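Long-range contacts in bifunctional endomannanase/endoglucanase (PDB 3W0K), which probably hydrolyses internal linkages in mannan and glucan chains as a family 5 glycoside hydrolase, acting as both an endomannanase and an endoglucanase: residues W10-W14 with P42-W48; H78-H84 with L130-N136; E16-P20 with F47-N51. All coordinates share one frame; numbering follows the deposited sequence.

All three contacts belong to the parallel eight-stranded (beta/alpha)8 barrel. Interaction 1 ties the loop between strand 4-7 and helix 25-33 to the end of strand 38-44, and interaction 3 joins the same loop to the chain beyond that strand; their centres lie about 7 Å apart, and they share Phe47 and Trp48. Interaction 2 comes later in sequence and joins strand 78-83 to strand 130-133. Its centre is about 12 Å from interaction 1, to which it is linked through the neighbouring strands 38-44 and 78-83, and about 19 Å from interaction 3. Together they run from the buried barrel, through the loops at its strand ends, to the protein surface.

Interaction 1: W10-W14 with P42-W48; sequences WMYVW and PVDYRFW
Met11 and Trp14 hold the ring of Phe47 between them where the loop after the first strand of a (beta/alpha)8 barrel folds against the end of the second, strand 38-44. Met11 CG lies over one face, 3.7 Å from the ring centroid of Phe47, while Trp14 CB sits over the centre of the opposite face, 3.8 Å from the same centroid. The flexible, unbranched methionine suits this slot: its chain lies along the phenylalanine, pointing the other way, and SD then reaches the edge of the Trp48 ring in a Met-aromatic contact.

With its CG anti to the backbone N (chi1 172°), Trp14 turns the edge of its five-membered ring toward the face of Phe47. The pair is T-shaped, planes at 82°, and Trp14 CD1 approaches Phe47 CD1 to 3.7 Å. One face of the indole rests on the carbonyl oxygen of Arg46, and Trp14 CE3 lies over a face of the Arg46 guanidinium, the two planes being steeply inclined.

Asp44 ties the polar part together. Trp14 N donates to Asp44 OD2 over 2.9 Å in an almost straight bond (175°), arriving from above the carboxylate plane. Arg46 grips the same carboxylate side-on, NE to OD1 and NH2 to OD2, using the syn lone pairs. Because Arg46 N also binds OD1, closing an Asx turn, each oxygen holds two donors, which should fix the rotation of the group; an aspartate is short enough to serve both its own turn and the facing loop.

Nearer the barrel, Asp44 N donates to Met11 O (3.0 Å). Beside it a single water accepts from Met11 N at 2.9 Å and donates to Pro42 O at 2.8 Å.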
loop_
_atom_site.group_PDB
_atom_site.type_symbol
_atom_site.label_atom_id
_atom_site.label_comp_id
_atom_site.label_asym_id
_atom_site.label_seq_id
_atom_site.Cartn_x
_atom_site.Cartn_y
_atom_site.Cartn_z
ATOM N N TRP A 10 -0.212 9.420 8.141
ATOM C CA TRP A 10 -0.225 9.974 9.498
ATOM C C TRP A 10 0.904 9.507 10.420
ATOM O O TRP A 10 1.332 10.253 11.297
ATOM C CB TRP A 10 -1.576 9.706 10.162
ATOM C CG TRP A 10 -2.756 10.156 9.345
ATOM C CD1 TRP A 10 -2.809 11.216 8.483
ATOM C CD2 TRP A 10 -4.054 9.553 9.318
ATOM N NE1 TRP A 10 -4.060 11.309 7.921
ATOM C CE2 TRP A 10 -4.844 10.300 8.416
ATOM C CE3 TRP A 10 -4.626 8.452 9.970
ATOM C CZ2 TRP A 10 -6.180 9.983 8.149
ATOM C CZ3 TRP A 10 -5.956 8.135 9.703
ATOM C CH2 TRP A 10 -6.716 8.899 8.801
ATOM N N MET A 11 1.384 8.280 10.219
ATOM C CA MET A 11 2.467 7.722 11.038
ATOM C C MET A 11 3.425 6.991 10.094
ATOM O O MET A 11 4.027 5.970 10.438
ATOM C CB MET A 11 1.884 6.748 12.075
ATOM C CG MET A 11 2.851 6.346 13.179
ATOM S SD MET A 11 2.212 5.075 14.306
ATOM C CE MET A 11 0.838 5.900 14.946
ATOM N N TYR A 12 3.614 7.596 8.928
ATOM C CA TYR A 12 4.431 7.050 7.849
ATOM C C TYR A 12 5.951 7.013 8.029
ATOM O O TYR A 12 6.574 5.976 7.797
ATOM C CB TYR A 12 4.060 7.793 6.563
ATOM C CG TYR A 12 4.737 7.310 5.311
ATOM C CD1 TYR A 12 4.753 5.959 4.975
ATOM C CD2 TYR A 12 5.345 8.214 4.443
ATOM C CE1 TYR A 12 5.357 5.521 3.811
ATOM C CE2 TYR A 12 5.950 7.786 3.269
ATOM C CZ TYR A 12 5.954 6.437 2.959
ATOM O OH TYR A 12 6.568 6.005 1.808
ATOM N N VAL A 13 6.550 8.142 8.392
ATOM C CA VAL A 13 8.000 8.207 8.574
ATOM C C VAL A 13 8.357 8.923 9.870
ATOM O O VAL A 13 7.928 10.053 10.110
ATOM C CB VAL A 13 8.693 8.928 7.382
ATOM C CG1 VAL A 13 10.184 9.093 7.655
ATOM C CG2 VAL A 13 8.499 8.135 6.098
ATOM N N TRP A 14 9.133 8.245 10.708
ATOM C CA TRP A 14 9.551 8.807 11.981
ATOM C C TRP A 14 10.819 9.637 11.850
ATOM O O TRP A 14 11.664 9.382 10.993
ATOM C CB TRP A 14 9.774 7.690 13.012
ATOM C CG TRP A 14 10.384 8.165 14.312
ATOM C CD1 TRP A 14 9.723 8.674 15.393
ATOM C CD2 TRP A 14 11.779 8.189 14.648
ATOM N NE1 TRP A 14 10.617 9.016 16.379
ATOM C CE2 TRP A 14 11.886 8.729 15.948
ATOM C CE3 TRP A 14 12.948 7.810 13.974
ATOM C CZ2 TRP A 14 13.119 8.899 16.589
ATOM C CZ3 TRP A 14 14.176 7.981 14.612
ATOM C CH2 TRP A 14 14.248 8.522 15.907
ATOM N N PRO A 42 0.174 2.945 6.392
ATOM C CA PRO A 42 1.551 2.429 6.404
ATOM C C PRO A 42 2.329 3.148 7.508
ATOM O O PRO A 42 2.448 4.371 7.484
ATOM C CB PRO A 42 2.061 2.794 5.010
ATOM C CG PRO A 42 1.327 4.074 4.709
ATOM C CD PRO A 42 -0.071 3.777 5.199
ATOM N N VAL A 43 2.853 2.394 8.471
ATOM C CA VAL A 43 3.567 3.005 9.591
ATOM C C VAL A 43 5.042 2.633 9.745
ATOM O O VAL A 43 5.500 1.616 9.226
ATOM C CB VAL A 43 2.829 2.749 10.939
ATOM C CG1 VAL A 43 1.366 3.169 10.827
ATOM C CG2 VAL A 43 2.929 1.285 11.349
ATOM N N ASP A 44 5.761 3.481 10.478
ATOM C CA ASP A 44 7.189 3.329 10.762
ATOM C C ASP A 44 7.297 2.847 12.215
ATOM O O ASP A 44 6.911 3.568 13.136
ATOM C CB ASP A 44 7.858 4.705 10.596
ATOM C CG ASP A 44 9.373 4.668 10.713
ATOM O OD1 ASP A 44 9.932 3.769 11.372
ATOM O OD2 ASP A 44 10.010 5.578 10.147
ATOM N N TYR A 45 7.829 1.641 12.418
ATOM C CA TYR A 45 7.953 1.078 13.765
ATOM C C TYR A 45 8.808 1.909 14.720
ATOM O O TYR A 45 8.722 1.736 15.937
ATOM C CB TYR A 45 8.467 -0.372 13.714
ATOM C CG TYR A 45 9.968 -0.521 13.584
ATOM C CD1 TYR A 45 10.761 -0.740 14.710
ATOM C CD2 TYR A 45 10.595 -0.446 12.344
ATOM C CE1 TYR A 45 12.144 -0.879 14.607
ATOM C CE2 TYR A 45 11.980 -0.588 12.227
ATOM C CZ TYR A 45 12.746 -0.803 13.364
ATOM O OH TYR A 45 14.111 -0.942 13.267
ATOM N N ARG A 46 9.625 2.810 14.176
ATOM C CA ARG A 46 10.477 3.652 15.013
ATOM C C ARG A 46 9.679 4.660 15.840
ATOM O O ARG A 46 10.206 5.254 16.784
ATOM C CB ARG A 46 11.540 4.357 14.172
ATOM C CG ARG A 46 12.562 3.407 13.573
ATOM C CD ARG A 46 13.562 4.165 12.732
ATOM N NE ARG A 46 12.893 4.875 11.646
ATOM C CZ ARG A 46 13.467 5.795 10.881
ATOM N NH1 ARG A 46 14.738 6.130 11.076
ATOM N NH2 ARG A 46 12.771 6.378 9.916
ATOM N N PHE A 47 8.408 4.854 15.492
ATOM C CA PHE A 47 7.562 5.761 16.261
ATOM C C PHE A 47 7.360 5.222 17.679
ATOM O O PHE A 47 7.085 5.988 18.601
ATOM C CB PHE A 47 6.198 5.952 15.590
ATOM C CG PHE A 47 6.153 7.089 14.608
ATOM C CD1 PHE A 47 6.093 8.407 15.051
ATOM C CD2 PHE A 47 6.134 6.844 13.238
ATOM C CE1 PHE A 47 6.011 9.467 14.143
ATOM C CE2 PHE A 47 6.051 7.896 12.322
ATOM C CZ PHE A 47 5.989 9.209 12.776
ATOM N N TRP A 48 7.508 3.909 17.853
ATOM C CA TRP A 48 7.329 3.291 19.166
ATOM C C TRP A 48 8.508 2.415 19.582
ATOM O O TRP A 48 8.467 1.769 20.631
ATOM C CB TRP A 48 6.032 2.466 19.195
ATOM C CG TRP A 48 6.025 1.262 18.279
ATOM C CD1 TRP A 48 6.592 0.044 18.527
ATOM C CD2 TRP A 48 5.386 1.150 16.999
ATOM N NE1 TRP A 48 6.347 -0.817 17.489
ATOM C CE2 TRP A 48 5.608 -0.166 16.537
ATOM C CE3 TRP A 48 4.646 2.032 16.201
ATOM C CZ2 TRP A 48 5.113 -0.624 15.311
ATOM C CZ3 TRP A 48 4.154 1.577 14.983
ATOM C CH2 TRP A 48 4.390 0.258 14.551
HETATM O O HOH W 1 0.629 6.392 8.126
#

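Interaction 2: H78-H84 with L130-N136; sequences HMCLNLH and LSFDLVN
Strands 78-83 and 130-133, the third and fourth of the (beta/alpha)8 barrel, run parallel here, pairing Met79 with Leu130, Cys80 with Ser131, Leu81 with Phe132 and Asn82 with Asp133. The backbone ladder runs from Ser131 N to Met79 O, Leu81 N to Ser131 O and Asp133 N to Leu81 O. Past the strand end, Asn136 N still reaches Leu83 O at 3.0 Å.

Apolar Leu81 and Phe132 face outward and meet Phe118 of helix 105-121, whereas Cys80, Ser131, Asn82 and Asp133 point to the other face. There His78 NE2 and Ser131 OG share a hydrogen bond of 2.7 Å, the serine lying at the edge of the imidazole.

Asn82 extends beside Asp133; CG anti to the backbone N (chi1 166°) carries its amide toward the Asp133 backbone, within reach of the carbonyl O. Asn82 ND2 donates to Asp133 O at 3.0 Å from above the carbonyl plane, and Asn82 OD1 packs 3.4 Å from Asn136 CB. With an alanine here, Asp133 O would probably keep, from the facing segment, little more than the weak bond from Leu83 N, and the turn toward Asn136 would be freer to shift.

The Asn136 amide lies alongside the His84 ring, the planes 28° apart, and a water joins its ND2 to His84 O. Arg40 forms a salt bridge with Asp133 OD2 and a hydrogen bond with Asn136 OD1, and its positive charge is probably important because Asp174 lies close to Asp133. His84 NE2 hydrogen-bonds a Tris molecule, probably from the crystallisation liquor, and this polar strand end is consistent with a substrate pocket, as in family 5 relatives.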
loop_
_atom_site.group_PDB
_atom_site.type_symbol
_atom_site.label_atom_id
_atom_site.label_comp_id
_atom_site.label_asym_id
_atom_site.label_seq_id
_atom_site.Cartn_x
_atom_site.Cartn_y
_atom_site.Cartn_z
ATOM N N HIS A 78 -13.033 0.612 6.426
ATOM C CA HIS A 78 -12.157 -0.477 6.853
ATOM C C HIS A 78 -10.737 0.069 6.952
ATOM O O HIS A 78 -10.285 0.797 6.062
ATOM C CB HIS A 78 -12.183 -1.610 5.819
ATOM C CG HIS A 78 -11.164 -2.681 6.067
ATOM N ND1 HIS A 78 -11.461 -3.848 6.738
ATOM C CD2 HIS A 78 -9.847 -2.753 5.751
ATOM C CE1 HIS A 78 -10.370 -4.591 6.827
ATOM N NE2 HIS A 78 -9.378 -3.948 6.237
ATOM N N MET A 79 -10.038 -0.279 8.030
ATOM C CA MET A 79 -8.665 0.174 8.211
ATOM C C MET A 79 -7.682 -0.975 8.041
ATOM O O MET A 79 -7.817 -2.025 8.675
ATOM C CB MET A 79 -8.465 0.805 9.590
ATOM C CG MET A 79 -7.072 1.409 9.771
ATOM S SD MET A 79 -6.817 2.190 11.374
ATOM C CE MET A 79 -5.655 1.060 12.123
ATOM N N CYS A 80 -6.710 -0.776 7.161
ATOM C CA CYS A 80 -5.683 -1.777 6.924
ATOM C C CYS A 80 -4.371 -1.244 7.489
ATOM O O CYS A 80 -3.794 -0.294 6.953
ATOM C CB CYS A 80 -5.541 -2.057 5.428
ATOM S SG CYS A 80 -4.250 -3.259 5.049
ATOM N N LEU A 81 -3.933 -1.833 8.600
ATOM C CA LEU A 81 -2.693 -1.430 9.263
ATOM C C LEU A 81 -1.510 -2.131 8.609
ATOM O O LEU A 81 -1.486 -3.357 8.511
ATOM C CB LEU A 81 -2.752 -1.787 10.753
ATOM C CG LEU A 81 -1.507 -1.484 11.590
ATOM C CD1 LEU A 81 -1.241 0.012 11.640
ATOM C CD2 LEU A 81 -1.697 -2.042 13.000
ATOM N N ASN A 82 -0.519 -1.348 8.193
ATOM C CA ASN A 82 0.661 -1.889 7.528
ATOM C C ASN A 82 1.974 -1.451 8.163
ATOM O O ASN A 82 2.114 -0.300 8.572
ATOM C CB ASN A 82 0.662 -1.441 6.053
ATOM C CG ASN A 82 2.009 -1.654 5.368
ATOM O OD1 ASN A 82 2.722 -0.697 5.061
ATOM N ND2 ASN A 82 2.368 -2.913 5.144
ATOM N N LEU A 83 2.927 -2.375 8.278
ATOM C CA LEU A 83 4.245 -1.999 8.775
ATOM C C LEU A 83 5.014 -1.631 7.505
ATOM O O LEU A 83 5.323 -2.501 6.685
ATOM C CB LEU A 83 4.949 -3.150 9.505
ATOM C CG LEU A 83 4.489 -3.485 10.925
ATOM C CD1 LEU A 83 5.455 -4.496 11.538
ATOM C CD2 LEU A 83 4.448 -2.227 11.780
ATOM N N HIS A 84 5.214 -0.332 7.293
ATOM C CA HIS A 84 5.930 0.152 6.116
ATOM C C HIS A 84 7.424 -0.013 6.347
ATOM O O HIS A 84 8.161 -0.451 5.455
ATOM C CB HIS A 84 5.584 1.607 5.828
ATOM C CG HIS A 84 6.053 2.066 4.488
ATOM N ND1 HIS A 84 7.272 2.677 4.300
ATOM C CD2 HIS A 84 5.496 1.948 3.260
ATOM C CE1 HIS A 84 7.449 2.912 3.011
ATOM N NE2 HIS A 84 6.386 2.479 2.360
ATOM N N LEU A 130 -10.994 -4.151 10.312
ATOM C CA LEU A 130 -9.542 -4.136 10.474
ATOM C C LEU A 130 -8.802 -5.324 9.873
ATOM O O LEU A 130 -9.179 -6.476 10.083
ATOM C CB LEU A 130 -9.198 -4.034 11.969
ATOM C CG LEU A 130 -7.730 -4.094 12.403
ATOM C CD1 LEU A 130 -6.973 -2.863 11.927
ATOM C CD2 LEU A 130 -7.674 -4.194 13.918
ATOM N N SER A 131 -7.740 -5.025 9.127
ATOM C CA SER A 131 -6.891 -6.054 8.532
ATOM C C SER A 131 -5.428 -5.679 8.772
ATOM O O SER A 131 -5.113 -4.511 9.021
ATOM C CB SER A 131 -7.171 -6.225 7.033
ATOM O OG SER A 131 -6.916 -5.042 6.301
ATOM N N PHE A 132 -4.551 -6.681 8.730
ATOM C CA PHE A 132 -3.117 -6.492 8.948
ATOM C C PHE A 132 -2.336 -6.779 7.667
ATOM O O PHE A 132 -2.373 -7.900 7.164
ATOM C CB PHE A 132 -2.604 -7.463 10.025
ATOM C CG PHE A 132 -3.121 -7.201 11.420
ATOM C CD1 PHE A 132 -3.798 -6.028 11.743
ATOM C CD2 PHE A 132 -2.898 -8.141 12.424
ATOM C CE1 PHE A 132 -4.242 -5.794 13.047
ATOM C CE2 PHE A 132 -3.337 -7.917 13.729
ATOM C CZ PHE A 132 -4.011 -6.741 14.040
ATOM N N ASP A 133 -1.622 -5.772 7.165
ATOM C CA ASP A 133 -0.794 -5.888 5.955
ATOM C C ASP A 133 0.625 -6.036 6.515
ATOM O O ASP A 133 1.267 -5.056 6.889
ATOM C CB ASP A 133 -0.951 -4.610 5.123
ATOM C CG ASP A 133 -0.227 -4.665 3.792
ATOM O OD1 ASP A 133 0.301 -5.730 3.400
ATOM O OD2 ASP A 133 -0.196 -3.613 3.126
ATOM N N LEU A 134 1.105 -7.277 6.546
ATOM C CA LEU A 134 2.384 -7.624 7.169
ATOM C C LEU A 134 3.621 -6.762 6.972
ATOM O O LEU A 134 4.210 -6.283 7.947
ATOM C CB LEU A 134 2.703 -9.104 6.934
ATOM C CG LEU A 134 1.568 -10.066 7.307
ATOM C CD1 LEU A 134 2.102 -11.493 7.299
ATOM C CD2 LEU A 134 1.000 -9.743 8.690
ATOM N N VAL A 135 4.036 -6.573 5.728
ATOM C CA VAL A 135 5.213 -5.761 5.470
ATOM C C VAL A 135 5.116 -5.159 4.078
ATOM O O VAL A 135 4.838 -5.852 3.099
ATOM C CB VAL A 135 6.533 -6.574 5.678
ATOM C CG1 VAL A 135 6.539 -7.845 4.831
ATOM C CG2 VAL A 135 7.750 -5.702 5.376
ATOM N N ASN A 136 5.307 -3.848 4.004
ATOM C CA ASN A 136 5.205 -3.163 2.731
ATOM C C ASN A 136 6.259 -3.544 1.707
ATOM O O ASN A 136 7.446 -3.608 2.012
ATOM C CB ASN A 136 5.249 -1.645 2.926
ATOM C CG ASN A 136 5.168 -0.895 1.607
ATOM O OD1 ASN A 136 4.096 -0.767 1.026
ATOM N ND2 ASN A 136 6.312 -0.433 1.111
HETATM O O HOH W 2 8.649 -1.262 2.851
#

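Interaction 3: E16-P20 with F47-N51; sequences EGREP and FWTRN
Glu16 and Arg50 join two exposed loops by a salt bridge. Arg50 NH1 donates to Glu16 OE2 at 3.2 Å, with an N-H...O angle of 159°. The oxygen uses its syn lone pair and lies near the guanidinium plane, although the carboxylate itself is turned 45° against that plane. Both chains fold to meet, nearly perpendicular to one another: Glu16 bends at its second torsion (chi2 62°) and Arg50 at its third. Long, flexible, charged residues suit such a place, since they can span the interval between loops while staying in solvent.

Arg18 finds its polar partner outside this contact, its NH1 donating to Val13 O of the same loop. Arg18 O faces the edge of the Phe47 ring, 3.5 Å from Phe47 CE1, a position where the ring's C-H groups present a slight positive charge. On the other segment, Thr49 OG1 is satisfied by Tyr45 O.

Pro20 adds the apolar part. Pro20 CD comes to 3.7 Å from Phe47 CD1, the proline ring and the phenylalanine side chain lying alongside and pointing opposite ways. The rigid proline also packs on Tyr64 and Tyr68 of helix 62-74, so it ties the loop to the barrel's outer layer.

One ion pair at the surface and a proline-aromatic contact further in thus join the loops that follow the first and second strands, neighbouring beta-alpha connections of the (beta/alpha)8 barrel.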
loop_
_atom_site.group_PDB
_atom_site.type_symbol
_atom_site.label_atom_id
_atom_site.label_comp_id
_atom_site.label_asym_id
_atom_site.label_seq_id
_atom_site.Cartn_x
_atom_site.Cartn_y
_atom_site.Cartn_z
ATOM N N GLU A 16 13.300 12.083 14.853
ATOM C CA GLU A 16 13.436 12.409 16.271
ATOM C C GLU A 16 12.588 13.629 16.634
ATOM O O GLU A 16 12.700 14.682 16.004
ATOM C CB GLU A 16 14.908 12.660 16.623
ATOM C CG GLU A 16 15.171 12.973 18.099
ATOM C CD GLU A 16 14.776 11.842 19.037
ATOM O OE1 GLU A 16 14.082 12.118 20.038
ATOM O OE2 GLU A 16 15.167 10.682 18.786
ATOM N N GLY A 17 11.711 13.456 17.620
ATOM C CA GLY A 17 10.850 14.539 18.061
ATOM C C GLY A 17 9.528 14.662 17.321
ATOM O O GLY A 17 8.654 15.421 17.741
ATOM N N ARG A 18 9.382 13.927 16.221
ATOM C CA ARG A 18 8.155 13.966 15.428
ATOM C C ARG A 18 7.071 13.079 16.030
ATOM O O ARG A 18 7.283 11.893 16.270
ATOM C CB ARG A 18 8.432 13.540 13.983
ATOM C CG ARG A 18 7.199 13.557 13.081
ATOM C CD ARG A 18 7.521 13.096 11.667
ATOM N NE ARG A 18 8.364 14.051 10.953
ATOM C CZ ARG A 18 9.045 13.773 9.844
ATOM N NH1 ARG A 18 8.992 12.560 9.309
ATOM N NH2 ARG A 18 9.788 14.709 9.270
ATOM N N GLU A 19 5.915 13.676 16.294
ATOM C CA GLU A 19 4.787 12.949 16.855
ATOM C C GLU A 19 3.880 12.477 15.726
ATOM O O GLU A 19 3.801 13.120 14.677
ATOM C CB GLU A 19 3.985 13.860 17.790
ATOM C CG GLU A 19 4.710 14.256 19.067
ATOM C CD GLU A 19 4.909 13.087 20.015
ATOM O OE1 GLU A 19 3.911 12.409 20.343
ATOM O OE2 GLU A 19 6.062 12.852 20.438
ATOM N N PRO A 20 3.257 11.299 15.884
ATOM C CA PRO A 20 2.373 10.856 14.802
ATOM C C PRO A 20 1.205 11.835 14.704
ATOM O O PRO A 20 0.860 12.502 15.681
ATOM C CB PRO A 20 1.932 9.458 15.251
ATOM C CG PRO A 20 2.260 9.402 16.708
ATOM C CD PRO A 20 3.482 10.229 16.867
ATOM N N PHE A 47 8.408 4.854 15.492
ATOM C CA PHE A 47 7.562 5.761 16.261
ATOM C C PHE A 47 7.360 5.222 17.679
ATOM O O PHE A 47 7.085 5.988 18.601
ATOM C CB PHE A 47 6.198 5.952 15.590
ATOM C CG PHE A 47 6.153 7.089 14.608
ATOM C CD1 PHE A 47 6.093 8.407 15.051
ATOM C CD2 PHE A 47 6.134 6.844 13.238
ATOM C CE1 PHE A 47 6.011 9.467 14.143
ATOM C CE2 PHE A 47 6.051 7.896 12.322
ATOM C CZ PHE A 47 5.989 9.209 12.776
ATOM N N TRP A 48 7.508 3.909 17.853
ATOM C CA TRP A 48 7.329 3.291 19.166
ATOM C C TRP A 48 8.508 2.415 19.582
ATOM O O TRP A 48 8.467 1.769 20.631
ATOM C CB TRP A 48 6.032 2.466 19.195
ATOM C CG TRP A 48 6.025 1.262 18.279
ATOM C CD1 TRP A 48 6.592 0.044 18.527
ATOM C CD2 TRP A 48 5.386 1.150 16.999
ATOM N NE1 TRP A 48 6.347 -0.817 17.489
ATOM C CE2 TRP A 48 5.608 -0.166 16.537
ATOM C CE3 TRP A 48 4.646 2.032 16.201
ATOM C CZ2 TRP A 48 5.113 -0.624 15.311
ATOM C CZ3 TRP A 48 4.154 1.577 14.983
ATOM C CH2 TRP A 48 4.390 0.258 14.551
ATOM N N THR A 49 9.560 2.407 18.769
ATOM C CA THR A 49 10.736 1.588 19.052
ATOM C C THR A 49 12.006 2.419 18.989
ATOM O O THR A 49 12.307 3.029 17.963
ATOM C CB THR A 49 10.869 0.447 18.027
ATOM O OG1 THR A 49 9.617 -0.236 17.900
ATOM C CG2 THR A 49 11.947 -0.545 18.457
ATOM N N ARG A 50 12.763 2.415 20.082
ATOM C CA ARG A 50 14.002 3.173 20.138
ATOM C C ARG A 50 15.225 2.282 19.959
ATOM O O ARG A 50 15.320 1.214 20.559
ATOM C CB ARG A 50 14.101 3.936 21.465
ATOM C CG ARG A 50 15.306 4.864 21.549
ATOM C CD ARG A 50 15.069 6.008 22.529
ATOM N NE ARG A 50 13.986 6.892 22.095
ATOM C CZ ARG A 50 14.095 7.812 21.136
ATOM N NH1 ARG A 50 15.244 7.983 20.495
ATOM N NH2 ARG A 50 13.050 8.564 20.820
ATOM N N ASN A 51 16.123 2.717 19.079
ATOM C CA ASN A 51 17.376 2.021 18.798
ATOM C C ASN A 51 17.284 0.499 18.619
ATOM O O ASN A 51 18.050 -0.262 19.220
ATOM C CB ASN A 51 18.410 2.373 19.874
ATOM C CG ASN A 51 19.826 2.020 19.463
ATOM O OD1 ASN A 51 20.196 2.143 18.293
ATOM N ND2 ASN A 51 20.628 1.577 20.427
#